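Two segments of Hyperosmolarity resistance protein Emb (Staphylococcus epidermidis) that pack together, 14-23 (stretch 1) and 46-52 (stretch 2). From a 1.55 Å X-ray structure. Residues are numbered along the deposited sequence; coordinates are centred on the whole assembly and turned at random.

Stretch 1, residues 14-23: QQITNFTGLT
Stretch 2 (46-52) QLSHAKF

The two segments belong to one chain and pack as nearly parallel neighbours. Stretch 1 opens in a helix that begins earlier in the chain, whereas 46-52 lie wholly within a second helix that runs on in both directions. The helix axes make an angle of 5° between their N-to-C directions and approach to 10.6 Å. The closest CA atoms across the stretches are those of Ile16 and Ala50, 7.2 Å apart. Stretch 2 has regular helical geometry, phi between -60° and -69° and psi between -35° and -46°, with i to i-4 bonds such as Ala50 N to Gln46 O and Lys51 N to Leu47 O, both 2.9 Å. Together the segments bury 302 Å², and one weak hydrogen bond crosses between them.

Gln14 (phi/psi -63/-43; m, t, chi3 -15°) starts the segment out of reach of stretch 2. Gln15 (-60/-44) directs its CA-to-CB bond toward the other helix and adopts m, t with chi3 at 47°. This brings Gln15 OE1 to 3.2 Å from Lys51 NZ, which donates a weak hydrogen bond, and to 3.1 Å from Lys51 CE. The CA-to-CB bond of Lys51 points away, but its extended chain (m, t, t, t) carries the ammonium group back to the amide oxygen. Gln15 NE2, hydrogen-bonded elsewhere in the structure, lies 3.6 Å from Leu47 CD2.

Ile16 (-64/-37; m, t) leaves its backbone sideways, yet its side chain reaches the partner helix. Ile16 CG1 lies 4.0 Å from Ala50 CB and 4.1 Å from Leu47 CD1, both van der Waals contacts. Leu47 (t, p) likewise starts sideways and turns its end inward, while the short side chain of Ala50 points toward stretch 1.

Thr17 (-61/-30; m) and Asn18 (-75/-25; m, chi2 -33°) remain out of reach. Here the backbone bonding changes: Asn18 N makes weak bonds to Gln14 O at 3.3 Å and Gln15 O at 3.0 Å, and Phe19 N lies 3.1 Å from Ile16 O, with a weak bond to Gln15 O at 3.4 Å.

At Phe19 the backbone opens to phi/psi -56/144, and the side chain (chi1 -66°, m; chi2 -13°) points toward stretch 2. Its ring meets the Lys51 chain and the Ala50 carbonyl obliquely, with Phe19 CZ 3.4 Å from Lys51 CG and Phe19 CE2 3.9 Å from Ala50 O. The aliphatic part of the lysine therefore packs against the aromatic ring while its charged end bonds weakly to Gln15. A further apolar contact joins Phe19 CE2 to Ala50 CB at 4.2 Å.

Thr20 (-110/-18; p) and Gly21 (-74/-50) make no contact. Leu22 (-58/144; m, t) returns toward stretch 2, placing Leu22 CD1 4.2 Å from Ala50 O. Thr23 (-81/163; p) ends the segment as an N-cap, its side chain capping a backbone nitrogen just beyond.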

ATOM      1  N   GLN A  14      -2.525  15.141 -10.123  1.00 30.44           N
ATOM      2  CA  GLN A  14      -2.245  14.449 -11.373  1.00 32.71           C
ATOM      3  C   GLN A  14      -1.214  13.344 -11.175  1.00 33.28           C
ATOM      4  O   GLN A  14      -1.371  12.239 -11.706  1.00 31.79           O
ATOM      5  CB  GLN A  14      -1.774  15.452 -12.426  1.00 39.28           C
ATOM      6  CG  GLN A  14      -2.878  16.384 -12.903  1.00 42.10           C
ATOM      7  CD  GLN A  14      -2.364  17.487 -13.810  1.00 54.09           C
ATOM      8  OE1 GLN A  14      -1.160  17.739 -13.880  1.00 56.59           O
ATOM      9  NE2 GLN A  14      -3.276  18.151 -14.510  1.00 56.17           N
ATOM     10  N   GLN A  15      -0.150  13.622 -10.414  1.00 32.30           N
ATOM     11  CA  GLN A  15       0.832  12.584 -10.128  1.00 31.02           C
ATOM     12  C   GLN A  15       0.190  11.417  -9.392  1.00 31.01           C
ATOM     13  O   GLN A  15       0.452  10.249  -9.709  1.00 30.45           O
ATOM     14  CB  GLN A  15       1.984  13.152  -9.298  1.00 32.07           C
ATOM     15  CG  GLN A  15       2.816  14.202 -10.013  1.00 34.56           C
ATOM     16  CD  GLN A  15       4.117  14.505  -9.292  1.00 37.58           C
ATOM     17  OE1 GLN A  15       4.844  13.595  -8.895  1.00 38.74           O
ATOM     18  NE2 GLN A  15       4.415  15.788  -9.121  1.00 36.69           N
ATOM     19  N   ILE A  16      -0.656  11.715  -8.405  1.00 27.25           N
ATOM     20  CA  ILE A  16      -1.289  10.664  -7.611  1.00 28.47           C
ATOM     21  C   ILE A  16      -2.191   9.813  -8.486  1.00 31.48           C
ATOM     22  O   ILE A  16      -2.281   8.590  -8.312  1.00 28.06           O
ATOM     23  CB  ILE A  16      -2.065  11.288  -6.435  1.00 28.08           C
ATOM     24  CG1 ILE A  16      -1.086  11.811  -5.381  1.00 27.70           C
ATOM     25  CG2 ILE A  16      -3.027  10.270  -5.810  1.00 29.26           C
ATOM     26  CD1 ILE A  16      -1.677  12.835  -4.426  1.00 31.30           C
ATOM     27  N   THR A  17      -2.874  10.444  -9.443  1.00 29.35           N
ATOM     28  CA  THR A  17      -3.746   9.697 -10.342  1.00 31.74           C
ATOM     29  C   THR A  17      -2.967   8.671 -11.154  1.00 34.08           C
ATOM     30  O   THR A  17      -3.517   7.624 -11.512  1.00 34.37           O
ATOM     31  CB  THR A  17      -4.486  10.662 -11.270  1.00 37.08           C
ATOM     32  OG1 THR A  17      -5.245  11.591 -10.486  1.00 39.20           O
ATOM     33  CG2 THR A  17      -5.415   9.903 -12.200  1.00 40.61           C
ATOM     34  N   ASN A  18      -1.690   8.950 -11.444  1.00 34.61           N
ATOM     35  CA  ASN A  18      -0.886   8.022 -12.233  1.00 36.55           C
ATOM     36  C   ASN A  18      -0.452   6.806 -11.421  1.00 36.51           C
ATOM     37  O   ASN A  18      -0.167   5.750 -11.997  1.00 40.01           O
ATOM     38  CB  ASN A  18       0.361   8.721 -12.777  1.00 39.66           C
ATOM     39  CG  ASN A  18       0.070   9.582 -13.983  1.00 43.46           C
ATOM     40  OD1 ASN A  18      -0.803   9.266 -14.788  1.00 43.78           O
ATOM     41  ND2 ASN A  18       0.812  10.677 -14.121  1.00 48.39           N
ATOM     42  N   PHE A  19      -0.370   6.936 -10.099  1.00 33.50           N
ATOM     43  CA  PHE A  19       0.121   5.848  -9.266  1.00 32.81           C
ATOM     44  C   PHE A  19      -0.702   4.581  -9.490  1.00 35.71           C
ATOM     45  O   PHE A  19      -1.918   4.632  -9.703  1.00 33.92           O
ATOM     46  CB  PHE A  19       0.076   6.247  -7.791  1.00 31.24           C
ATOM     47  CG  PHE A  19       1.012   7.373  -7.422  1.00 30.79           C
ATOM     48  CD1 PHE A  19       2.015   7.788  -8.283  1.00 35.97           C
ATOM     49  CD2 PHE A  19       0.891   8.007  -6.198  1.00 30.09           C
ATOM     50  CE1 PHE A  19       2.872   8.817  -7.931  1.00 36.41           C
ATOM     51  CE2 PHE A  19       1.742   9.034  -5.843  1.00 30.27           C
ATOM     52  CZ  PHE A  19       2.732   9.440  -6.709  1.00 34.78           C
ATOM     53  N   THR A  20      -0.020   3.433  -9.450  1.00 33.24           N
ATOM     54  CA  THR A  20      -0.667   2.137  -9.596  1.00 34.58           C
ATOM     55  C   THR A  20      -0.692   1.333  -8.304  1.00 33.52           C
ATOM     56  O   THR A  20      -1.487   0.391  -8.195  1.00 32.14           O
ATOM     57  CB  THR A  20       0.038   1.306 -10.678  1.00 39.41           C
ATOM     58  OG1 THR A  20       1.371   0.999 -10.252  1.00 45.53           O
ATOM     59  CG2 THR A  20       0.095   2.076 -11.988  1.00 42.58           C
ATOM     60  N   GLY A  21       0.151   1.676  -7.329  1.00 26.37           N
ATOM     61  CA  GLY A  21       0.130   0.959  -6.068  1.00 23.86           C
ATOM     62  C   GLY A  21      -1.082   1.325  -5.235  1.00 25.45           C
ATOM     63  O   GLY A  21      -1.817   0.454  -4.760  1.00 22.17           O
ATOM     64  N   LEU A  22      -1.316   2.621  -5.061  1.00 24.00           N
ATOM     65  CA  LEU A  22      -2.478   3.081  -4.318  1.00 22.46           C
ATOM     66  C   LEU A  22      -3.769   2.561  -4.936  1.00 25.02           C
ATOM     67  O   LEU A  22      -3.902   2.459  -6.157  1.00 26.62           O
ATOM     68  CB  LEU A  22      -2.517   4.606  -4.292  1.00 21.40           C
ATOM     69  CG  LEU A  22      -1.315   5.311  -3.655  1.00 20.82           C
ATOM     70  CD1 LEU A  22      -1.475   6.830  -3.808  1.00 28.23           C
ATOM     71  CD2 LEU A  22      -1.185   4.915  -2.202  1.00 25.80           C
ATOM     72  N   THR A  23      -4.740   2.255  -4.079  1.00 24.25           N
ATOM     73  CA  THR A  23      -6.079   1.944  -4.548  1.00 25.46           C
ATOM     74  C   THR A  23      -6.836   3.239  -4.821  1.00 26.65           C
ATOM     75  O   THR A  23      -6.455   4.318  -4.354  1.00 26.14           O
ATOM     76  CB  THR A  23      -6.833   1.120  -3.513  1.00 22.19           C
ATOM     77  OG1 THR A  23      -7.024   1.901  -2.331  1.00 25.47           O
ATOM     78  CG2 THR A  23      -6.046  -0.145  -3.171  1.00 28.49           C
ATOM     79  N   GLN A  46       2.765  16.335   1.611  1.00 30.52           N
ATOM     80  CA  GLN A  46       1.714  15.342   1.418  1.00 31.59           C
ATOM     81  C   GLN A  46       1.939  14.533   0.148  1.00 28.14           C
ATOM     82  O   GLN A  46       1.630  13.336   0.120  1.00 26.97           O
ATOM     83  CB  GLN A  46       0.351  16.031   1.394  1.00 31.62           C
ATOM     84  CG  GLN A  46      -0.052  16.628   2.733  1.00 33.94           C
ATOM     85  CD  GLN A  46      -0.128  15.583   3.831  1.00 40.50           C
ATOM     86  OE1 GLN A  46      -0.445  14.419   3.571  1.00 40.45           O
ATOM     87  NE2 GLN A  46       0.173  15.987   5.061  1.00 40.09           N
ATOM     88  N   LEU A  47       2.478  15.154  -0.905  1.00 25.95           N
ATOM     89  CA  LEU A  47       2.806  14.401  -2.112  1.00 24.30           C
ATOM     90  C   LEU A  47       3.939  13.420  -1.845  1.00 27.74           C
ATOM     91  O   LEU A  47       3.918  12.289  -2.345  1.00 26.70           O
ATOM     92  CB  LEU A  47       3.181  15.358  -3.243  1.00 25.57           C
ATOM     93  CG  LEU A  47       3.611  14.699  -4.552  1.00 28.96           C
ATOM     94  CD1 LEU A  47       2.484  13.862  -5.160  1.00 28.61           C
ATOM     95  CD2 LEU A  47       4.084  15.756  -5.543  1.00 32.63           C
ATOM     96  N   SER A  48       4.945  13.839  -1.072  1.00 27.00           N
ATOM     97  CA  SER A  48       6.013  12.920  -0.688  1.00 28.31           C
ATOM     98  C   SER A  48       5.449  11.735   0.086  1.00 28.39           C
ATOM     99  O   SER A  48       5.840  10.583  -0.149  1.00 28.68           O
ATOM    100  CB  SER A  48       7.061  13.661   0.142  1.00 31.71           C
ATOM    101  OG  SER A  48       8.111  12.794   0.545  1.00 39.22           O
ATOM    102  N   HIS A  49       4.516  11.996   1.003  1.00 28.83           N
ATOM    103  CA  HIS A  49       3.863  10.918   1.739  1.00 30.79           C
ATOM    104  C   HIS A  49       3.097   9.997   0.801  1.00 30.63           C
ATOM    105  O   HIS A  49       3.154   8.766   0.943  1.00 28.45           O
ATOM    106  CB  HIS A  49       2.933  11.519   2.796  1.00 35.52           C
ATOM    107  CG  HIS A  49       1.827  10.608   3.232  1.00 41.77           C
ATOM    108  ND1 HIS A  49       0.504  10.995   3.229  1.00 48.02           N
ATOM    109  CD2 HIS A  49       1.846   9.338   3.699  1.00 44.61           C
ATOM    110  CE1 HIS A  49      -0.246   9.999   3.667  1.00 52.11           C
ATOM    111  NE2 HIS A  49       0.544   8.982   3.958  1.00 50.90           N
ATOM    112  N   ALA A  50       2.379  10.568  -0.168  1.00 27.57           N
ATOM    113  CA  ALA A  50       1.636   9.746  -1.118  1.00 25.81           C
ATOM    114  C   ALA A  50       2.576   8.871  -1.937  1.00 26.37           C
ATOM    115  O   ALA A  50       2.264   7.710  -2.221  1.00 23.93           O
ATOM    116  CB  ALA A  50       0.802  10.634  -2.040  1.00 27.26           C
ATOM    117  N   LYS A  51       3.727   9.413  -2.341  1.00 24.75           N
ATOM    118  CA  LYS A  51       4.666   8.623  -3.123  1.00 23.39           C
ATOM    119  C   LYS A  51       5.215   7.466  -2.306  1.00 24.85           C
ATOM    120  O   LYS A  51       5.411   6.360  -2.828  1.00 26.07           O
ATOM    121  CB  LYS A  51       5.806   9.513  -3.629  1.00 27.95           C
ATOM    122  CG  LYS A  51       5.406  10.387  -4.799  1.00 31.77           C
ATOM    123  CD  LYS A  51       6.560  11.250  -5.287  1.00 34.62           C
ATOM    124  CE  LYS A  51       6.110  12.164  -6.420  1.00 45.06           C
ATOM    125  NZ  LYS A  51       7.133  13.194  -6.761  1.00 49.99           N
ATOM    126  N   PHE A  52       5.480   7.699  -1.022  1.00 23.73           N
ATOM    127  CA  PHE A  52       5.993   6.626  -0.178  1.00 26.39           C
ATOM    128  C   PHE A  52       4.920   5.573   0.054  1.00 25.07           C
ATOM    129  O   PHE A  52       5.176   4.366  -0.066  1.00 25.79           O
ATOM    130  CB  PHE A  52       6.491   7.192   1.148  1.00 28.61           C
ATOM    131  CG  PHE A  52       6.984   6.139   2.102  1.00 32.68           C
ATOM    132  CD1 PHE A  52       8.161   5.458   1.850  1.00 35.75           C
ATOM    133  CD2 PHE A  52       6.268   5.830   3.242  1.00 34.23           C
ATOM    134  CE1 PHE A  52       8.615   4.484   2.722  1.00 39.99           C
ATOM    135  CE2 PHE A  52       6.718   4.862   4.118  1.00 36.68           C
ATOM    136  CZ  PHE A  52       7.892   4.191   3.859  1.00 39.11           C
TER